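Local coordinates for protein glycoside hydrolase, GH17 family (PDB 6FCG) that probably hydrolyses internal beta-1,3-glucosidic bonds of the algal storage glucan laminarin, acting as an endo-laminarinase in a marine bacterium, at residues V38-L44 / V161-A165; Y54-R58 / E70-M75; I77-M81 / G390-G394; E326-A330 / A379-L383; F373-G377 / R397-T403. All coordinates share one frame. Residues are numbered along the deposited sequence.

Contact 1. Residues V38-L44 / V161-A165; sequences VTAKDIL and VKVIA
Lys162, Ala40 and Val163 make up most of this contact between the first helical turn of the ordered chain and the start of a barrel strand. Residues 40-43 are helical, with the turn closed by Ile43 N to Thr39 O (3.1 Å) and Leu44 N to Ala40 O (2.9 Å); Asp42 OD2 also accepts a bond from Thr39 N (3.1 Å) across the N-terminus of the turn. The segment 161-165 is a strand, but Lys162 departs from the extended form (psi -13°), and in keeping with this the CA-to-CB bonds of Lys162 and Val163 both point toward the helix instead of alternating. The CA atoms come closest at Ala40 and Lys162, 5.3 Å apart. Ala40 CB lies 3.4 Å from Lys162 O and 4.1 Å from Val163 CG2, a close approach consistent with its small methyl side chain. The Lys162 side chain (chi1 m, chi2 m, then t, t) runs past Ile43, with CG 3.9 Å from Ile43 CD1, and its NZ donates to Val38 O at 3.0 Å while also bonding Pro158 O. Leu44 CD1 touches Val163 CG2 at 4.3 Å. The short helix thus covers the N-terminal ends of strand 161-168 and its neighbours 116-121 and 206-212, the end away from the active site in TIM barrels; Tyr116, Trp206 and Tyr237 complete the surroundings.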
# COMPACT_ATOMS: atom_id res chain seq x y z
N VAL A 38 -46.08 -28.02 22.09
CA VAL A 38 -45.74 -29.19 22.96
C VAL A 38 -44.46 -29.87 22.36
O VAL A 38 -43.50 -30.01 23.08
CB VAL A 38 -47.02 -30.14 23.27
CG1 VAL A 38 -47.19 -31.33 22.31
CG2 VAL A 38 -47.12 -30.66 24.73
N THR A 39 -44.41 -30.20 21.06
CA THR A 39 -43.29 -31.02 20.45
C THR A 39 -42.42 -30.30 19.39
O THR A 39 -42.84 -29.28 18.82
CB THR A 39 -43.92 -32.32 19.90
OG1 THR A 39 -43.48 -33.41 20.68
CG2 THR A 39 -43.61 -32.63 18.46
N ALA A 40 -41.22 -30.80 19.10
CA ALA A 40 -40.35 -30.15 18.07
C ALA A 40 -40.99 -30.05 16.69
O ALA A 40 -40.92 -29.01 16.03
CB ALA A 40 -39.03 -30.88 17.96
N LYS A 41 -41.63 -31.14 16.27
CA LYS A 41 -42.48 -31.14 15.07
C LYS A 41 -43.55 -30.02 15.02
O LYS A 41 -43.83 -29.50 13.97
CB LYS A 41 -43.15 -32.52 14.92
CG LYS A 41 -43.80 -32.77 13.56
CD LYS A 41 -44.18 -34.25 13.39
CE LYS A 41 -45.63 -34.44 12.92
NZ LYS A 41 -45.73 -34.41 11.44
N ASP A 42 -44.13 -29.64 16.16
CA ASP A 42 -45.11 -28.55 16.20
C ASP A 42 -44.46 -27.17 16.13
O ASP A 42 -45.03 -26.23 15.61
CB ASP A 42 -45.95 -28.60 17.50
CG ASP A 42 -46.66 -29.95 17.72
OD1 ASP A 42 -47.29 -30.46 16.76
OD2 ASP A 42 -46.61 -30.46 18.88
N ILE A 43 -43.27 -27.06 16.72
CA ILE A 43 -42.60 -25.78 16.94
C ILE A 43 -41.79 -25.30 15.73
O ILE A 43 -41.83 -24.12 15.35
CB ILE A 43 -41.66 -25.91 18.15
CG1 ILE A 43 -42.49 -26.01 19.42
CG2 ILE A 43 -40.70 -24.72 18.26
CD1 ILE A 43 -41.69 -26.41 20.63
N LEU A 44 -41.00 -26.20 15.16
CA LEU A 44 -40.10 -25.82 14.11
C LEU A 44 -40.88 -25.51 12.85
O LEU A 44 -41.77 -26.26 12.45
CB LEU A 44 -39.05 -26.91 13.87
CG LEU A 44 -38.11 -27.20 15.05
CD1 LEU A 44 -37.20 -28.38 14.71
CD2 LEU A 44 -37.29 -26.00 15.43
N VAL A 161 -36.61 -28.76 26.76
CA VAL A 161 -35.69 -29.28 25.75
C VAL A 161 -36.45 -30.07 24.68
O VAL A 161 -36.99 -31.14 24.97
CB VAL A 161 -34.61 -30.19 26.39
CG1 VAL A 161 -33.73 -30.83 25.34
CG2 VAL A 161 -33.77 -29.38 27.36
N LYS A 162 -36.49 -29.53 23.47
CA LYS A 162 -37.16 -30.18 22.34
C LYS A 162 -36.24 -30.73 21.26
O LYS A 162 -36.71 -31.48 20.41
CB LYS A 162 -38.11 -29.19 21.69
CG LYS A 162 -39.14 -28.65 22.65
CD LYS A 162 -40.08 -29.74 23.15
CE LYS A 162 -40.73 -29.37 24.48
NZ LYS A 162 -41.31 -30.59 25.07
N VAL A 163 -34.97 -30.35 21.28
CA VAL A 163 -34.00 -30.77 20.27
C VAL A 163 -32.64 -30.93 20.93
O VAL A 163 -32.24 -30.13 21.78
CB VAL A 163 -33.89 -29.75 19.10
CG1 VAL A 163 -32.77 -30.12 18.10
CG2 VAL A 163 -35.20 -29.60 18.33
N ILE A 164 -31.93 -31.99 20.53
CA ILE A 164 -30.49 -32.08 20.76
C ILE A 164 -29.77 -31.99 19.42
O ILE A 164 -30.08 -32.73 18.51
CB ILE A 164 -30.09 -33.34 21.49
CG1 ILE A 164 -30.75 -33.38 22.86
CG2 ILE A 164 -28.57 -33.38 21.65
CD1 ILE A 164 -30.49 -34.65 23.65
N ALA A 165 -28.82 -31.06 19.33
CA ALA A 165 -27.95 -30.91 18.17
C ALA A 165 -26.58 -31.49 18.48
O ALA A 165 -25.92 -31.05 19.44
CB ALA A 165 -27.81 -29.45 17.82

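Contact 2. Residues Y54-R58 / E70-M75; sequences YGGYR and ELKEDM
The loop residues 54-58 run past the helical residues 70-75 with closest CA atoms at Gly56 and Leu71, 6.2 Å apart. A CB on Gly56 would clash with Leu71 CD2 and with Tyr54 OH, so the approach requires glycine. Charged contacts come from Arg58 (chi1 m, chi2 t, chi3 t), whose NH2 meets Glu73 OE1 at 3.1 Å and whose NH1 meets Asp74 OD1 at 3.2 Å; these form a salt-bridge network, and Glu70 CB lies over one face of the guanidinium. Asp74 OD1 also pairs with Arg397. The other carboxylate oxygen, Asp74 OD2, accepts a very short hydrogen bond from Tyr54 OH (2.4 Å), so one aspartate ties phenol and arginine together. Apolar contacts flank the Tyr54 ring (chi1 t) on one face and at its edge: Met75 CE sits 3.8 Å from its centroid and 19° off the ring normal, a CH-pi contact with the sulfur farther out in a Met-aromatic relation, while Leu71 CD2 approaches the ring edge, 3.3 Å from Tyr54 OH. This is the first beta-alpha-beta unit of a TIM barrel: the loop after strand 50-53 folds back onto helix 68-80, which returns the chain to the neighbouring parallel strand 83-87.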
# COMPACT_ATOMS: atom_id res chain seq x y z
N TYR A 54 -28.82 -17.99 21.31
CA TYR A 54 -28.68 -17.26 22.58
C TYR A 54 -27.46 -17.62 23.42
O TYR A 54 -27.11 -18.78 23.61
CB TYR A 54 -29.94 -17.41 23.44
CG TYR A 54 -29.80 -16.80 24.83
CD1 TYR A 54 -29.94 -15.45 25.03
CD2 TYR A 54 -29.44 -17.59 25.93
CE1 TYR A 54 -29.77 -14.89 26.29
CE2 TYR A 54 -29.26 -17.04 27.18
CZ TYR A 54 -29.42 -15.68 27.35
OH TYR A 54 -29.26 -15.16 28.61
N GLY A 55 -26.82 -16.56 23.91
CA GLY A 55 -25.86 -16.63 24.97
C GLY A 55 -26.08 -15.43 25.86
O GLY A 55 -26.39 -14.33 25.38
N GLY A 56 -25.82 -15.60 27.15
CA GLY A 56 -26.13 -14.63 28.20
C GLY A 56 -24.91 -14.07 28.91
O GLY A 56 -25.04 -13.34 29.88
N TYR A 57 -23.74 -14.44 28.43
CA TYR A 57 -22.48 -13.95 28.96
C TYR A 57 -22.39 -12.46 28.73
O TYR A 57 -22.77 -11.97 27.66
CB TYR A 57 -21.31 -14.62 28.24
CG TYR A 57 -21.16 -16.11 28.49
CD1 TYR A 57 -20.54 -16.59 29.64
CD2 TYR A 57 -21.63 -17.04 27.57
CE1 TYR A 57 -20.38 -17.97 29.85
CE2 TYR A 57 -21.49 -18.40 27.78
CZ TYR A 57 -20.87 -18.86 28.91
OH TYR A 57 -20.69 -20.19 29.09
N ARG A 58 -21.94 -11.76 29.76
CA ARG A 58 -21.87 -10.27 29.78
C ARG A 58 -20.47 -9.69 29.84
O ARG A 58 -20.31 -8.50 29.72
CB ARG A 58 -22.70 -9.72 30.96
CG ARG A 58 -24.20 -9.81 30.73
CD ARG A 58 -24.95 -9.94 32.03
NE ARG A 58 -26.36 -10.31 31.81
CZ ARG A 58 -27.43 -9.74 32.35
NH1 ARG A 58 -28.60 -10.26 32.01
NH2 ARG A 58 -27.38 -8.71 33.19
N GLU A 70 -29.56 -13.15 36.29
CA GLU A 70 -29.20 -12.49 35.01
C GLU A 70 -29.84 -13.15 33.78
O GLU A 70 -30.42 -12.48 32.92
CB GLU A 70 -27.69 -12.38 34.85
CG GLU A 70 -27.04 -11.39 35.80
CD GLU A 70 -25.50 -11.42 35.82
OE1 GLU A 70 -24.89 -12.49 35.62
OE2 GLU A 70 -24.89 -10.36 36.04
N LEU A 71 -29.81 -14.47 33.75
CA LEU A 71 -30.45 -15.20 32.67
C LEU A 71 -31.97 -14.99 32.60
O LEU A 71 -32.53 -14.94 31.51
CB LEU A 71 -30.13 -16.69 32.76
CG LEU A 71 -28.63 -17.05 32.65
CD1 LEU A 71 -28.42 -18.49 33.08
CD2 LEU A 71 -28.09 -16.79 31.25
N LYS A 72 -32.62 -14.84 33.75
CA LYS A 72 -34.05 -14.58 33.78
C LYS A 72 -34.40 -13.23 33.19
O LYS A 72 -35.38 -13.11 32.46
CB LYS A 72 -34.60 -14.66 35.21
CG LYS A 72 -34.70 -16.07 35.74
CD LYS A 72 -34.90 -16.12 37.24
CE LYS A 72 -36.33 -15.81 37.64
NZ LYS A 72 -36.51 -16.19 39.07
N GLU A 73 -33.58 -12.23 33.47
CA GLU A 73 -33.68 -10.93 32.80
C GLU A 73 -33.76 -11.11 31.27
O GLU A 73 -34.68 -10.61 30.63
CB GLU A 73 -32.51 -10.02 33.19
CG GLU A 73 -32.54 -9.48 34.61
CD GLU A 73 -31.30 -8.67 35.01
OE1 GLU A 73 -30.19 -8.91 34.47
OE2 GLU A 73 -31.43 -7.75 35.85
N ASP A 74 -32.84 -11.90 30.71
CA ASP A 74 -32.79 -12.14 29.26
C ASP A 74 -34.01 -12.86 28.75
O ASP A 74 -34.59 -12.51 27.72
CB ASP A 74 -31.54 -12.95 28.86
CG ASP A 74 -30.26 -12.19 29.09
OD1 ASP A 74 -30.32 -11.00 29.45
OD2 ASP A 74 -29.16 -12.76 28.94
N MET A 75 -34.40 -13.90 29.48
CA MET A 75 -35.56 -14.67 29.10
C MET A 75 -36.80 -13.80 29.04
O MET A 75 -37.60 -13.94 28.11
CB MET A 75 -35.79 -15.83 30.06
CG MET A 75 -34.74 -16.94 30.08
SD MET A 75 -34.32 -17.70 28.52
CE MET A 75 -32.87 -16.73 28.04

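Contact 3. Residues I77-M81 / G390-G394; sequences ILHAM and GVFEG
Residues 77-80 form the last turn of helix 68-80, and Met81 leaves it (psi 3°), with only weak bonds from Met81 N to Ile77 O and Leu78 O. Opposite, 390-394 is a loop: Gly390, at phi 85°, closes helix 384-388 in a Schellman motif and opens a type I turn to Glu393, secured by Glu393 N to Gly390 O at 3.0 Å. CA atoms pair as Ala80 with Val391 (6.2 Å) and Ile77 with Phe392 (6.6 Å). The loop that follows the short helix 384-388 is thereby laid against the C-terminal end of helix 68-80, the first long helix of the TIM barrel, joining sequence-distant parts of the fold. Phe392 (chi1 m) inserts its ring edge-first: CE1 lies 3.8 Å from Ile77 CG2 and 3.5 Å from Ile77 O, and CZ lies 3.5 Å from Met81 CG. Val391 CG1 (chi1 t) reaches 3.2 Å from Ala80 O and 4.0 Å from Ala80 CB. Leu386 touches both Met81 and Phe392, and Phe373 meets the Phe392 ring edge-to-face.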
# COMPACT_ATOMS: atom_id res chain seq x y z
N ILE A 77 -36.97 -10.53 28.50
CA ILE A 77 -36.78 -9.70 27.30
C ILE A 77 -37.11 -10.45 26.00
O ILE A 77 -37.82 -9.92 25.12
CB ILE A 77 -35.34 -9.15 27.23
CG1 ILE A 77 -35.11 -8.13 28.33
CG2 ILE A 77 -35.06 -8.49 25.87
CD1 ILE A 77 -33.66 -7.95 28.68
N LEU A 78 -36.59 -11.66 25.85
CA LEU A 78 -36.83 -12.41 24.64
C LEU A 78 -38.28 -12.79 24.52
O LEU A 78 -38.85 -12.80 23.42
CB LEU A 78 -35.94 -13.67 24.59
CG LEU A 78 -34.44 -13.43 24.52
CD1 LEU A 78 -33.72 -14.76 24.41
CD2 LEU A 78 -34.07 -12.54 23.35
N HIS A 79 -38.87 -13.20 25.64
CA HIS A 79 -40.26 -13.63 25.65
C HIS A 79 -41.20 -12.49 25.27
O HIS A 79 -42.16 -12.69 24.52
CB HIS A 79 -40.64 -14.19 27.03
CG HIS A 79 -42.05 -14.66 27.12
ND1 HIS A 79 -42.41 -15.95 26.80
CD2 HIS A 79 -43.19 -14.00 27.41
CE1 HIS A 79 -43.72 -16.07 26.92
NE2 HIS A 79 -44.21 -14.89 27.28
N ALA A 80 -40.89 -11.29 25.75
CA ALA A 80 -41.64 -10.09 25.41
C ALA A 80 -41.65 -9.81 23.91
O ALA A 80 -42.64 -9.33 23.39
CB ALA A 80 -41.07 -8.89 26.16
N MET A 81 -40.55 -10.15 23.24
CA MET A 81 -40.37 -10.06 21.78
C MET A 81 -40.99 -11.17 20.94
O MET A 81 -40.79 -11.18 19.74
CB MET A 81 -38.89 -10.20 21.48
CG MET A 81 -38.10 -8.96 21.28
SD MET A 81 -36.41 -9.49 20.87
CE MET A 81 -36.69 -10.02 19.16
N GLY A 390 -43.64 -0.06 23.52
CA GLY A 390 -43.67 -0.38 24.95
C GLY A 390 -43.46 -1.85 25.31
O GLY A 390 -43.60 -2.23 26.47
N VAL A 391 -43.07 -2.67 24.34
CA VAL A 391 -42.88 -4.11 24.52
C VAL A 391 -41.93 -4.47 25.68
O VAL A 391 -42.14 -5.47 26.35
CB VAL A 391 -42.43 -4.78 23.19
CG1 VAL A 391 -42.01 -6.24 23.36
CG2 VAL A 391 -43.55 -4.71 22.16
N PHE A 392 -40.90 -3.65 25.91
CA PHE A 392 -39.91 -3.93 26.96
C PHE A 392 -40.10 -3.09 28.20
O PHE A 392 -39.24 -3.03 29.05
CB PHE A 392 -38.49 -3.72 26.46
CG PHE A 392 -38.18 -4.46 25.20
CD1 PHE A 392 -38.05 -5.84 25.21
CD2 PHE A 392 -38.05 -3.80 24.00
CE1 PHE A 392 -37.80 -6.54 24.04
CE2 PHE A 392 -37.80 -4.49 22.82
CZ PHE A 392 -37.68 -5.86 22.84
N GLU A 393 -41.24 -2.44 28.33
CA GLU A 393 -41.45 -1.55 29.47
C GLU A 393 -41.47 -2.32 30.83
O GLU A 393 -42.06 -3.40 30.96
CB GLU A 393 -42.65 -0.70 29.13
CG GLU A 393 -42.98 0.33 30.19
CD GLU A 393 -42.95 1.75 29.69
OE1 GLU A 393 -43.56 2.06 28.65
OE2 GLU A 393 -42.33 2.57 30.39
N GLY A 394 -40.72 -1.80 31.80
CA GLY A 394 -40.57 -2.45 33.11
C GLY A 394 -39.46 -3.49 33.18
O GLY A 394 -39.16 -3.99 34.27

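Contact 4. Residues E326-A330 / A379-L383; sequences EYKEA and AKYVL
Ala330 lies at the apolar centre, where its CB is 3.6 Å from Val382 CB and 3.5 Å from Tyr381 CD2. The backbones nearly meet here, with the CA atoms of Ala330 and Val382 4.3 Å apart; a methyl side chain suits so close an approach. One helical turn earlier, Glu326 and Tyr381 have CA atoms 5.6 Å apart. Tyr327 and Tyr381, both chi1 t, extend the apolar patch as an offset edge-to-face pair: the edge of Tyr327 is directed at the face of Tyr381, with centroids 5.7 Å apart, planes at 65°, and Tyr327 CD1 to Tyr381 CE2 at 3.6 Å. Leu413 of helix 410-416 also covers the Tyr381 side chain, and Trp384 meets its ring edge-to-face. In the TIM-barrel order, residues 326-330 begin the helix that follows strand 301-305, the seventh of the parallel sheet, while 379-383 is the non-regular approach to the short helix 384-388; the contact sets these late elements side by side. Glu326 (chi1 m, chi2 t) extends its carboxylate to the loop, and Tyr381 N donates to Glu326 OE1 at 2.9 Å and 159°; Thr405 OG1 shares that oxygen. The loop bends through Leu383 N to Lys380 O (2.8 Å). At the edge, Lys380 CD lies 3.4 Å from Glu329 OE2, but Lys380 NZ stays 4.4 Å from Glu329 OE1, beyond a salt bridge, and instead pairs with Asp354.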
# COMPACT_ATOMS: atom_id res chain seq x y z
N GLU A 326 -26.00 -1.05 12.05
CA GLU A 326 -27.30 -1.46 12.58
C GLU A 326 -28.44 -1.44 11.57
O GLU A 326 -29.44 -2.17 11.73
CB GLU A 326 -27.69 -0.62 13.77
CG GLU A 326 -26.79 -0.86 14.97
CD GLU A 326 -27.20 -0.10 16.23
OE1 GLU A 326 -28.36 0.36 16.32
OE2 GLU A 326 -26.35 0.04 17.13
N TYR A 327 -28.30 -0.61 10.53
CA TYR A 327 -29.32 -0.48 9.50
C TYR A 327 -29.33 -1.71 8.60
O TYR A 327 -30.38 -2.31 8.33
CB TYR A 327 -29.10 0.80 8.68
CG TYR A 327 -30.15 1.12 7.63
CD1 TYR A 327 -31.49 1.22 7.97
CD2 TYR A 327 -29.79 1.37 6.31
CE1 TYR A 327 -32.46 1.54 7.02
CE2 TYR A 327 -30.74 1.70 5.36
CZ TYR A 327 -32.07 1.78 5.72
OH TYR A 327 -33.00 2.10 4.77
N LYS A 328 -28.16 -2.09 8.11
CA LYS A 328 -28.08 -3.26 7.26
C LYS A 328 -28.42 -4.52 8.04
O LYS A 328 -28.97 -5.44 7.45
CB LYS A 328 -26.72 -3.39 6.58
CG LYS A 328 -26.47 -2.30 5.57
CD LYS A 328 -25.33 -2.68 4.66
CE LYS A 328 -24.16 -1.72 4.72
NZ LYS A 328 -24.18 -0.44 4.08
N GLU A 329 -28.07 -4.56 9.33
CA GLU A 329 -28.46 -5.68 10.19
C GLU A 329 -29.98 -5.82 10.25
O GLU A 329 -30.51 -6.94 10.14
CB GLU A 329 -27.91 -5.52 11.61
CG GLU A 329 -28.35 -6.64 12.54
CD GLU A 329 -28.00 -6.39 13.98
OE1 GLU A 329 -27.51 -7.36 14.53
OE2 GLU A 329 -28.22 -5.27 14.56
N ALA A 330 -30.65 -4.71 10.47
CA ALA A 330 -32.11 -4.72 10.50
C ALA A 330 -32.72 -5.19 9.18
O ALA A 330 -33.64 -6.02 9.17
CB ALA A 330 -32.63 -3.33 10.85
N ALA A 379 -31.43 -1.46 22.64
CA ALA A 379 -32.01 -2.05 21.44
C ALA A 379 -31.42 -1.36 20.22
O ALA A 379 -31.55 -0.15 20.07
CB ALA A 379 -33.53 -1.91 21.46
N LYS A 380 -30.81 -2.14 19.35
CA LYS A 380 -30.28 -1.64 18.08
C LYS A 380 -31.42 -1.33 17.12
O LYS A 380 -32.56 -1.78 17.33
CB LYS A 380 -29.36 -2.67 17.43
CG LYS A 380 -28.08 -2.93 18.21
CD LYS A 380 -27.35 -4.14 17.66
CE LYS A 380 -26.08 -4.45 18.45
NZ LYS A 380 -25.32 -5.61 17.88
N TYR A 381 -31.11 -0.59 16.07
CA TYR A 381 -32.08 -0.11 15.10
C TYR A 381 -33.19 -1.10 14.76
O TYR A 381 -34.38 -0.73 14.74
CB TYR A 381 -31.40 0.34 13.80
CG TYR A 381 -32.40 0.87 12.80
CD1 TYR A 381 -33.05 2.09 13.01
CD2 TYR A 381 -32.75 0.12 11.67
CE1 TYR A 381 -33.99 2.56 12.10
CE2 TYR A 381 -33.68 0.57 10.76
CZ TYR A 381 -34.30 1.79 10.98
OH TYR A 381 -35.21 2.27 10.06
N VAL A 382 -32.80 -2.34 14.51
CA VAL A 382 -33.74 -3.43 14.21
C VAL A 382 -34.95 -3.52 15.15
O VAL A 382 -36.04 -3.87 14.68
CB VAL A 382 -32.99 -4.79 14.12
CG1 VAL A 382 -32.36 -5.19 15.45
CG2 VAL A 382 -33.88 -5.89 13.59
N LEU A 383 -34.77 -3.21 16.44
CA LEU A 383 -35.84 -3.29 17.46
C LEU A 383 -36.38 -1.96 17.99
O LEU A 383 -37.17 -1.96 18.94
CB LEU A 383 -35.36 -4.11 18.67
CG LEU A 383 -34.93 -5.56 18.47
CD1 LEU A 383 -34.64 -6.23 19.80
CD2 LEU A 383 -35.98 -6.34 17.69

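Contact 5. Residues F373-G377 / R397-T403; sequences FTVDG and RGGNPIT
Two turns meet here with Gly377 and Arg397 nearest, CA to CA 5.5 Å. The first, type I from Thr374 to Gly377, is closed by Gly377 N to Thr374 O (3.1 Å); Gly377 has phi 92°, and a CB there would come tight against Arg397 CB. The carbonyls of the two central residues of this turn are both satisfied across the contact: Val375 O accepts from Arg397 NE (3.1 Å, 174°) and Asp376 O from Asn400 ND2 (3.2 Å, 160°). Arg397 NH1 forms a salt bridge with Asp74, and the guanidinium also makes a cation-pi contact with Phe353. Thr374 OG1 takes a bond from Lys378 N and a weak one from Asp376 N. Beneath the polar layer, Ile402 (chi1 m, chi2 m) brings CD1 to 3.3 Å from Gly377 O, and its CG2 lies 3.8 Å from Phe373 CE2 at the ring edge. Reciprocal bonds, Arg397 N to Asn400 O (2.9 Å) and Asn400 N to Arg397 O (3.0 Å), around Gly398 and Gly399 define a tight beta-hairpin with a type I' turn.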
# COMPACT_ATOMS: atom_id res chain seq x y z
N PHE A 373 -29.52 -6.73 20.58
CA PHE A 373 -29.28 -5.79 21.68
C PHE A 373 -27.79 -5.67 21.92
O PHE A 373 -27.02 -6.62 21.63
CB PHE A 373 -29.90 -6.30 23.01
CG PHE A 373 -31.38 -6.52 22.98
CD1 PHE A 373 -31.92 -7.72 22.59
CD2 PHE A 373 -32.25 -5.50 23.38
CE1 PHE A 373 -33.29 -7.90 22.56
CE2 PHE A 373 -33.62 -5.68 23.35
CZ PHE A 373 -34.14 -6.88 22.95
N THR A 374 -27.41 -4.57 22.57
CA THR A 374 -26.02 -4.33 22.99
C THR A 374 -25.81 -5.11 24.28
O THR A 374 -26.77 -5.59 24.86
CB THR A 374 -25.62 -2.84 23.18
OG1 THR A 374 -26.15 -2.29 24.41
CG2 THR A 374 -26.00 -1.97 22.00
N VAL A 375 -24.57 -5.22 24.73
CA VAL A 375 -24.31 -5.93 25.99
C VAL A 375 -25.08 -5.24 27.17
O VAL A 375 -25.60 -5.91 28.04
CB VAL A 375 -22.81 -6.20 26.27
CG1 VAL A 375 -22.07 -4.91 26.55
CG2 VAL A 375 -22.62 -7.14 27.44
N ASP A 376 -25.16 -3.91 27.15
CA ASP A 376 -25.85 -3.11 28.18
C ASP A 376 -27.38 -3.09 28.07
O ASP A 376 -28.05 -2.47 28.88
CB ASP A 376 -25.33 -1.65 28.17
CG ASP A 376 -23.81 -1.54 28.40
OD1 ASP A 376 -23.27 -2.13 29.38
OD2 ASP A 376 -23.14 -0.86 27.59
N GLY A 377 -27.94 -3.76 27.06
CA GLY A 377 -29.37 -3.89 26.93
C GLY A 377 -30.01 -2.81 26.09
O GLY A 377 -31.22 -2.68 26.11
N ARG A 397 -31.95 -5.00 31.98
CA ARG A 397 -30.75 -5.86 31.91
C ARG A 397 -29.62 -5.22 32.72
O ARG A 397 -29.18 -4.13 32.40
CB ARG A 397 -30.31 -6.14 30.46
CG ARG A 397 -29.40 -7.37 30.29
CD ARG A 397 -29.08 -7.61 28.84
NE ARG A 397 -27.76 -8.11 28.43
CZ ARG A 397 -27.36 -9.36 28.27
NH1 ARG A 397 -28.10 -10.37 28.63
NH2 ARG A 397 -26.16 -9.61 27.79
N GLY A 398 -29.20 -5.90 33.79
CA GLY A 398 -28.10 -5.45 34.66
C GLY A 398 -28.35 -4.12 35.34
O GLY A 398 -27.44 -3.34 35.51
N GLY A 399 -29.61 -3.82 35.66
CA GLY A 399 -30.01 -2.49 36.09
C GLY A 399 -30.46 -1.48 35.04
O GLY A 399 -31.14 -0.51 35.38
N ASN A 400 -30.15 -1.67 33.76
CA ASN A 400 -30.53 -0.70 32.72
C ASN A 400 -31.88 -0.96 32.07
O ASN A 400 -32.20 -2.11 31.76
CB ASN A 400 -29.47 -0.67 31.62
CG ASN A 400 -28.09 -0.48 32.18
OD1 ASN A 400 -27.90 0.28 33.12
ND2 ASN A 400 -27.12 -1.17 31.62
N PRO A 401 -32.68 0.11 31.84
CA PRO A 401 -33.89 -0.11 31.03
C PRO A 401 -33.54 -0.31 29.56
O PRO A 401 -32.43 0.06 29.13
CB PRO A 401 -34.70 1.18 31.23
CG PRO A 401 -33.88 2.06 32.11
CD PRO A 401 -32.50 1.52 32.20
N ILE A 402 -34.47 -0.88 28.80
CA ILE A 402 -34.24 -1.14 27.40
C ILE A 402 -34.47 0.14 26.60
O ILE A 402 -35.59 0.51 26.28
CB ILE A 402 -35.09 -2.30 26.87
CG1 ILE A 402 -34.94 -3.54 27.76
CG2 ILE A 402 -34.69 -2.65 25.45
CD1 ILE A 402 -33.52 -3.95 28.08
N THR A 403 -33.35 0.75 26.25
CA THR A 403 -33.27 2.03 25.57
C THR A 403 -32.89 1.82 24.11
O THR A 403 -32.30 0.80 23.75
CB THR A 403 -32.23 2.86 26.33
OG1 THR A 403 -32.93 3.50 27.37
CG2 THR A 403 -31.53 3.92 25.51

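How the contacts relate
Contacts 2, 3, 4 and 5 form one connected region on the same side of the chain's centre, with centres 11 to 20 Å apart, whereas contact 1 stands alone, 21 Å or more from each of their centres. Contacts 2 and 3 share helix 68-80; contact 5 joins contact 2 through Asp74 OD1 to Arg397 NH1 (2.5 Å) and contact 3 through Phe373 against Ile77 and Phe392. Along the chain, contact 2 is nested within contact 1, contact 4 within contact 3, and contact 5 crosses both 3 and 4. Loops 373-377 and 390-403, after strand 301-305, thus pack on helix 68-80 near the start of the fold, while contact 4 joins them through Ala379 N to Thr403 O (2.7 Å) and Leu383 against Met81.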